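Local coordinates for purine nucleoside phosphorylase (Grouper iridovirus, PDB 3KHS), which probably catalyses the phosphorolysis of purine nucleosides to free base and ribose 1-phosphate, a step of purine salvage, at residues 68-72 with 73-77; 215-218 with 219-223; 269-272 with 273-277. All coordinates share one frame; numbering follows the deposited sequence.

Interaction 1 of 3, residues 68-72 with 73-77; sequences GSVNG and VSCVC
Val70 and Cys75 meet through their side chains on one face of a tight hairpin: Val70 CG2 lies 4.2 Å from Cys75 SG. The torsions explain the meeting. Val70 has CG1 anti to its backbone N (chi1 177°), which sends CG2 back beside that nitrogen toward the preceding residues, while Cys75 SG stands beside its own N, opposite the carbonyl carbon. Val73, the residue with most surface buried here, presses on the turn itself, with CB 3.3 Å from Val70 O. Val70 and Val73 also grip each other twice through the backbone, Val73 N to Val70 O at 2.8 Å and Val70 N to Val73 O at 2.9 Å; the first donor sits well above the carbonyl plane. Gly68 and Cys75 form the next hydrogen-bonded pair. Between the two pairs, Ser69 and Ser74 face each other as a non-hydrogen-bonded pair and turn to the other face, where Ser74 OG is hydrogen-bonded to Arg21 O. Ser69 CA lies 3.0 Å from Val73 O, close enough for a C-H...O contact. Positive phi at both Asn71 and Gly72 completes a type I' turn from Val70 to Val73, the classic two-residue connection of an antiparallel beta hairpin.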
# COMPACT_ATOMS: atom_id res chain seq x y z
N GLY B 68 13.36 26.20 23.14
CA GLY B 68 14.20 26.45 24.29
C GLY B 68 15.55 25.81 24.10
O GLY B 68 15.84 25.22 23.06
N SER B 69 16.40 25.92 25.11
CA SER B 69 17.73 25.37 25.02
C SER B 69 17.97 24.18 25.92
O SER B 69 17.31 24.01 26.95
CB SER B 69 18.77 26.42 25.37
OG SER B 69 18.85 26.55 26.78
N VAL B 70 18.93 23.37 25.52
CA VAL B 70 19.34 22.19 26.27
C VAL B 70 20.84 22.12 26.06
O VAL B 70 21.31 22.17 24.93
CB VAL B 70 18.72 20.88 25.73
CG1 VAL B 70 19.26 19.70 26.53
CG2 VAL B 70 17.19 20.92 25.81
N ASN B 71 21.58 22.03 27.16
CA ASN B 71 23.03 21.96 27.09
C ASN B 71 23.64 23.00 26.13
O ASN B 71 24.59 22.72 25.41
CB ASN B 71 23.48 20.54 26.72
CG ASN B 71 23.07 19.49 27.78
OD1 ASN B 71 23.11 19.76 28.98
ND2 ASN B 71 22.69 18.30 27.33
N GLY B 72 23.07 24.20 26.15
CA GLY B 72 23.55 25.29 25.31
C GLY B 72 23.14 25.28 23.86
O GLY B 72 23.63 26.09 23.06
N VAL B 73 22.23 24.37 23.51
CA VAL B 73 21.75 24.23 22.14
C VAL B 73 20.31 24.71 22.01
O VAL B 73 19.47 24.29 22.79
CB VAL B 73 21.82 22.74 21.75
CG1 VAL B 73 21.33 22.54 20.32
CG2 VAL B 73 23.26 22.23 21.93
N SER B 74 20.03 25.61 21.06
CA SER B 74 18.65 26.07 20.87
C SER B 74 17.90 24.97 20.11
O SER B 74 18.28 24.54 19.00
CB SER B 74 18.62 27.38 20.10
OG SER B 74 19.44 27.29 18.96
N CYS B 75 16.82 24.50 20.72
CA CYS B 75 16.03 23.42 20.16
C CYS B 75 14.56 23.80 20.01
O CYS B 75 14.06 24.73 20.67
CB CYS B 75 16.08 22.17 21.08
SG CYS B 75 17.70 21.57 21.70
N VAL B 76 13.89 23.03 19.15
CA VAL B 76 12.45 23.13 18.94
C VAL B 76 12.02 21.69 19.21
O VAL B 76 12.58 20.75 18.65
CB VAL B 76 12.04 23.57 17.50
CG1 VAL B 76 12.69 22.71 16.48
CG2 VAL B 76 10.54 23.47 17.34
N CYS B 77 11.04 21.50 20.09
CA CYS B 77 10.57 20.17 20.45
C CYS B 77 9.09 19.97 20.20
O CYS B 77 8.27 20.75 20.67
CB CYS B 77 10.86 19.90 21.92
SG CYS B 77 10.13 18.35 22.59

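Interaction 2 of 3, residues 215-218 with 219-223; sequences GMST and APETI. With PO4 (phosphate ion), chain G.
Ser217 and Thr218 lead the chain into the helix that starts at Ala219, with Thr218 at the N-cap position in an unusual backbone conformation of positive phi (62°) and Thr222 N donating to Thr218 O at 2.9 Å. One step earlier, Ala219 N reaches back to Ser217 O, 2.6 Å away, closing a classic gamma turn centred on Thr218; the C=O...N angle of 103° measures how sharply this bond is bent. The Thr218 side chain makes no capping bond. Its OG1 instead is hydrogen-bonded to Asn112 ND2 and makes a longer bond to Ser217 OG, whereas CG2, anti to the backbone N, approaches Thr222 CG2 obliquely at 4.1 Å. Thr222 CG2 also packs against Thr218 O, and the Thr222 hydroxyl is hydrogen-bonded to Tyr163 OH. Glu221, the N3 residue, folds back over the start of the helix: CG lies beside the backbone N, and a bend at chi2 brings Glu221 OE1 within 2.8 Å of Thr218 N. This is the reciprocal half of a capping box, the only half present, and its bond is weak, with 128° at the hydrogen. Glu221 OE2 forms a salt bridge with Arg81, which also serves the anion. Ser217 OG, placed between its backbone N and carbonyl carbon, donates to phosphate O3 at 2.7 Å. The Ser217 hydroxyl also accepts the long bond from Thr218 OG1 (3.3 Å to Ser217 OG); the two together probably limit its rotation. Ser30, His83, Arg81 and the backbone N of Ala113 complete the grip on the ion, and a Tris molecule is hydrogen-bonded to Met216 N; both molecules probably came from the crystallisation liquor. This strand-to-helix junction is consistent with the phosphate-binding part of the active site in the PNP/MTAP family.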
# COMPACT_ATOMS: atom_id res chain seq x y z
N GLY B 215 6.40 -0.11 14.21
CA GLY B 215 5.63 0.99 14.74
C GLY B 215 4.85 1.70 13.63
O GLY B 215 4.96 1.33 12.47
N MET B 216 4.09 2.73 13.95
CA MET B 216 3.30 3.38 12.92
C MET B 216 3.69 4.83 12.62
O MET B 216 2.83 5.64 12.24
CB MET B 216 1.82 3.28 13.30
CG MET B 216 1.34 1.84 13.60
SD MET B 216 -0.15 1.82 14.62
CE MET B 216 -0.38 0.07 14.92
N SER B 217 4.99 5.13 12.74
CA SER B 217 5.47 6.49 12.49
C SER B 217 6.93 6.56 12.14
O SER B 217 7.51 5.61 11.63
CB SER B 217 5.27 7.36 13.73
OG SER B 217 6.17 6.96 14.75
N THR B 218 7.51 7.73 12.41
CA THR B 218 8.95 7.97 12.20
C THR B 218 9.55 7.88 10.81
O THR B 218 10.22 8.80 10.38
CB THR B 218 9.74 7.03 13.13
OG1 THR B 218 9.39 7.32 14.48
CG2 THR B 218 11.27 7.20 12.94
N ALA B 219 9.33 6.77 10.12
CA ALA B 219 9.92 6.58 8.79
C ALA B 219 9.56 7.67 7.78
O ALA B 219 10.45 8.17 7.10
CB ALA B 219 9.53 5.20 8.22
N PRO B 220 8.25 8.00 7.64
CA PRO B 220 7.94 9.04 6.67
C PRO B 220 8.54 10.38 7.10
O PRO B 220 8.88 11.19 6.25
CB PRO B 220 6.40 9.05 6.62
CG PRO B 220 6.04 8.61 7.95
CD PRO B 220 7.01 7.46 8.19
N GLU B 221 8.66 10.61 8.40
CA GLU B 221 9.23 11.85 8.87
C GLU B 221 10.73 11.96 8.56
O GLU B 221 11.21 13.04 8.19
CB GLU B 221 9.01 12.00 10.37
CG GLU B 221 7.56 12.25 10.75
CD GLU B 221 7.22 11.58 12.07
OE1 GLU B 221 6.79 10.40 12.05
OE2 GLU B 221 7.43 12.21 13.12
N THR B 222 11.47 10.86 8.68
CA THR B 222 12.90 10.90 8.38
C THR B 222 13.13 10.94 6.87
O THR B 222 14.16 11.43 6.41
CB THR B 222 13.67 9.69 8.98
OG1 THR B 222 13.19 8.47 8.39
CG2 THR B 222 13.46 9.64 10.48
N ILE B 223 12.19 10.43 6.10
CA ILE B 223 12.35 10.49 4.65
C ILE B 223 12.32 11.97 4.25
O ILE B 223 13.12 12.42 3.43
CB ILE B 223 11.20 9.81 3.89
CG1 ILE B 223 11.27 8.29 4.06
CG2 ILE B 223 11.25 10.22 2.40
CD1 ILE B 223 10.08 7.58 3.43
P PO4 G . 4.60 6.74 18.19
O1 PO4 G . 5.56 6.84 19.32
O2 PO4 G . 4.27 8.10 17.68
O3 PO4 G . 5.20 5.94 17.08
O4 PO4 G . 3.36 6.07 18.67

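Interaction 3 of 3, residues 269-272 with 273-277; sequences TALV and KLVIE
Val272 and Lys273, the residues with most surface buried by this local contact, work on different sides of one helical turn. Val272 meets Ile276 one turn on, CG1 to CD1 at 4.0 Å, the two side chains slanting past each other. Ile276 CG1, beside its backbone N (chi1 -72°), lies 3.1 Å from Val272 O, and the extended chi2 carries CD1 onward to the valine methyl. The same carbonyl accepts Ile276 N at 2.9 Å, so one residue pair is joined by both backbone and methyl groups. Lys273 runs alongside Thr269 with the two side chains pointing the same way: its CG rests 3.0 Å from Thr269 O and its CD 3.9 Å from Thr269 CG2. A bend at chi3 (58°) then takes the amine end away from the turn. Leu271 adds a third i to i+4 pair, CD1 touching Val275 CG2 at 4.0 Å, while Thr269 OG1 is hydrogen-bonded to Ser265 O. Around helix 257-279, Ile276 packs on Leu24 and Ile26 of strand 24-28, Leu271 on Val235 and Val275 on Leu233 of strand 231-241, Leu271 and Leu274 against helix 165-178, and Thr269 and Lys273 against Ser38 in a loop.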
# COMPACT_ATOMS: atom_id res chain seq x y z
N THR B 269 14.72 10.63 28.32
CA THR B 269 15.05 12.04 28.48
C THR B 269 16.54 12.23 28.73
O THR B 269 17.16 13.11 28.14
CB THR B 269 14.30 12.67 29.66
OG1 THR B 269 12.88 12.58 29.43
CG2 THR B 269 14.70 14.14 29.81
N ALA B 270 17.10 11.40 29.62
CA ALA B 270 18.52 11.47 29.93
C ALA B 270 19.34 11.19 28.67
O ALA B 270 20.29 11.92 28.36
CB ALA B 270 18.86 10.46 31.00
N LEU B 271 18.98 10.13 27.96
CA LEU B 271 19.69 9.75 26.73
C LEU B 271 19.71 10.88 25.71
O LEU B 271 20.75 11.21 25.15
CB LEU B 271 19.04 8.50 26.10
CG LEU B 271 19.57 7.98 24.74
CD1 LEU B 271 21.03 7.67 24.83
CD2 LEU B 271 18.84 6.72 24.32
N VAL B 272 18.55 11.47 25.45
CA VAL B 272 18.43 12.57 24.49
C VAL B 272 19.29 13.77 24.91
O VAL B 272 19.95 14.39 24.07
CB VAL B 272 16.92 13.01 24.33
CG1 VAL B 272 16.80 14.25 23.44
CG2 VAL B 272 16.11 11.89 23.68
N LYS B 273 19.28 14.10 26.20
CA LYS B 273 20.06 15.23 26.70
C LYS B 273 21.55 14.99 26.51
O LYS B 273 22.26 15.86 25.97
CB LYS B 273 19.76 15.48 28.18
CG LYS B 273 18.32 15.90 28.41
CD LYS B 273 18.01 16.26 29.87
CE LYS B 273 18.91 17.39 30.39
NZ LYS B 273 18.52 17.81 31.77
N LEU B 274 22.03 13.82 26.91
CA LEU B 274 23.45 13.50 26.76
C LEU B 274 23.84 13.53 25.29
O LEU B 274 24.94 13.95 24.95
CB LEU B 274 23.78 12.13 27.35
CG LEU B 274 25.11 11.98 28.13
CD1 LEU B 274 25.41 10.49 28.24
CD2 LEU B 274 26.28 12.71 27.42
N VAL B 275 22.93 13.09 24.43
CA VAL B 275 23.19 13.05 22.99
C VAL B 275 23.32 14.48 22.45
O VAL B 275 24.15 14.76 21.58
CB VAL B 275 22.04 12.30 22.24
CG1 VAL B 275 22.14 12.52 20.75
CG2 VAL B 275 22.12 10.82 22.53
N ILE B 276 22.49 15.36 22.97
CA ILE B 276 22.51 16.74 22.54
C ILE B 276 23.81 17.38 23.01
O ILE B 276 24.38 18.23 22.32
CB ILE B 276 21.27 17.50 23.10
CG1 ILE B 276 20.02 17.02 22.35
CG2 ILE B 276 21.47 19.01 22.99
CD1 ILE B 276 18.71 17.66 22.82
N GLU B 277 24.31 16.96 24.16
CA GLU B 277 25.57 17.51 24.65
C GLU B 277 26.70 17.14 23.68
O GLU B 277 27.47 18.00 23.29
CB GLU B 277 25.90 17.00 26.04
CG GLU B 277 27.01 17.77 26.73
CD GLU B 277 27.35 17.20 28.08
OE1 GLU B 277 26.41 16.86 28.85
OE2 GLU B 277 28.56 17.09 28.39

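Interaction 2 is wholly buried near the middle of the chain, its centre about 23 Å from that of interaction 1 and about 21 Å from that of interaction 3, and neither of those touches it. Interactions 1 and 3 are partly buried and meet directly, with centres about 11 Å apart: Ile276 CG2 packs 3.8 Å from Val73 CG2, and Asn71 ND2 lies 2.8 Å from Lys273 O. The hairpin and the helix 257-279 also share strand 24-28 as a neighbour, through Leu24 and Ile26. Regular backbone bonds and aliphatic packing dominate 1 and 3; interaction 2 adds polar side chains, and a phosphate contact at Ser217, to a helix start.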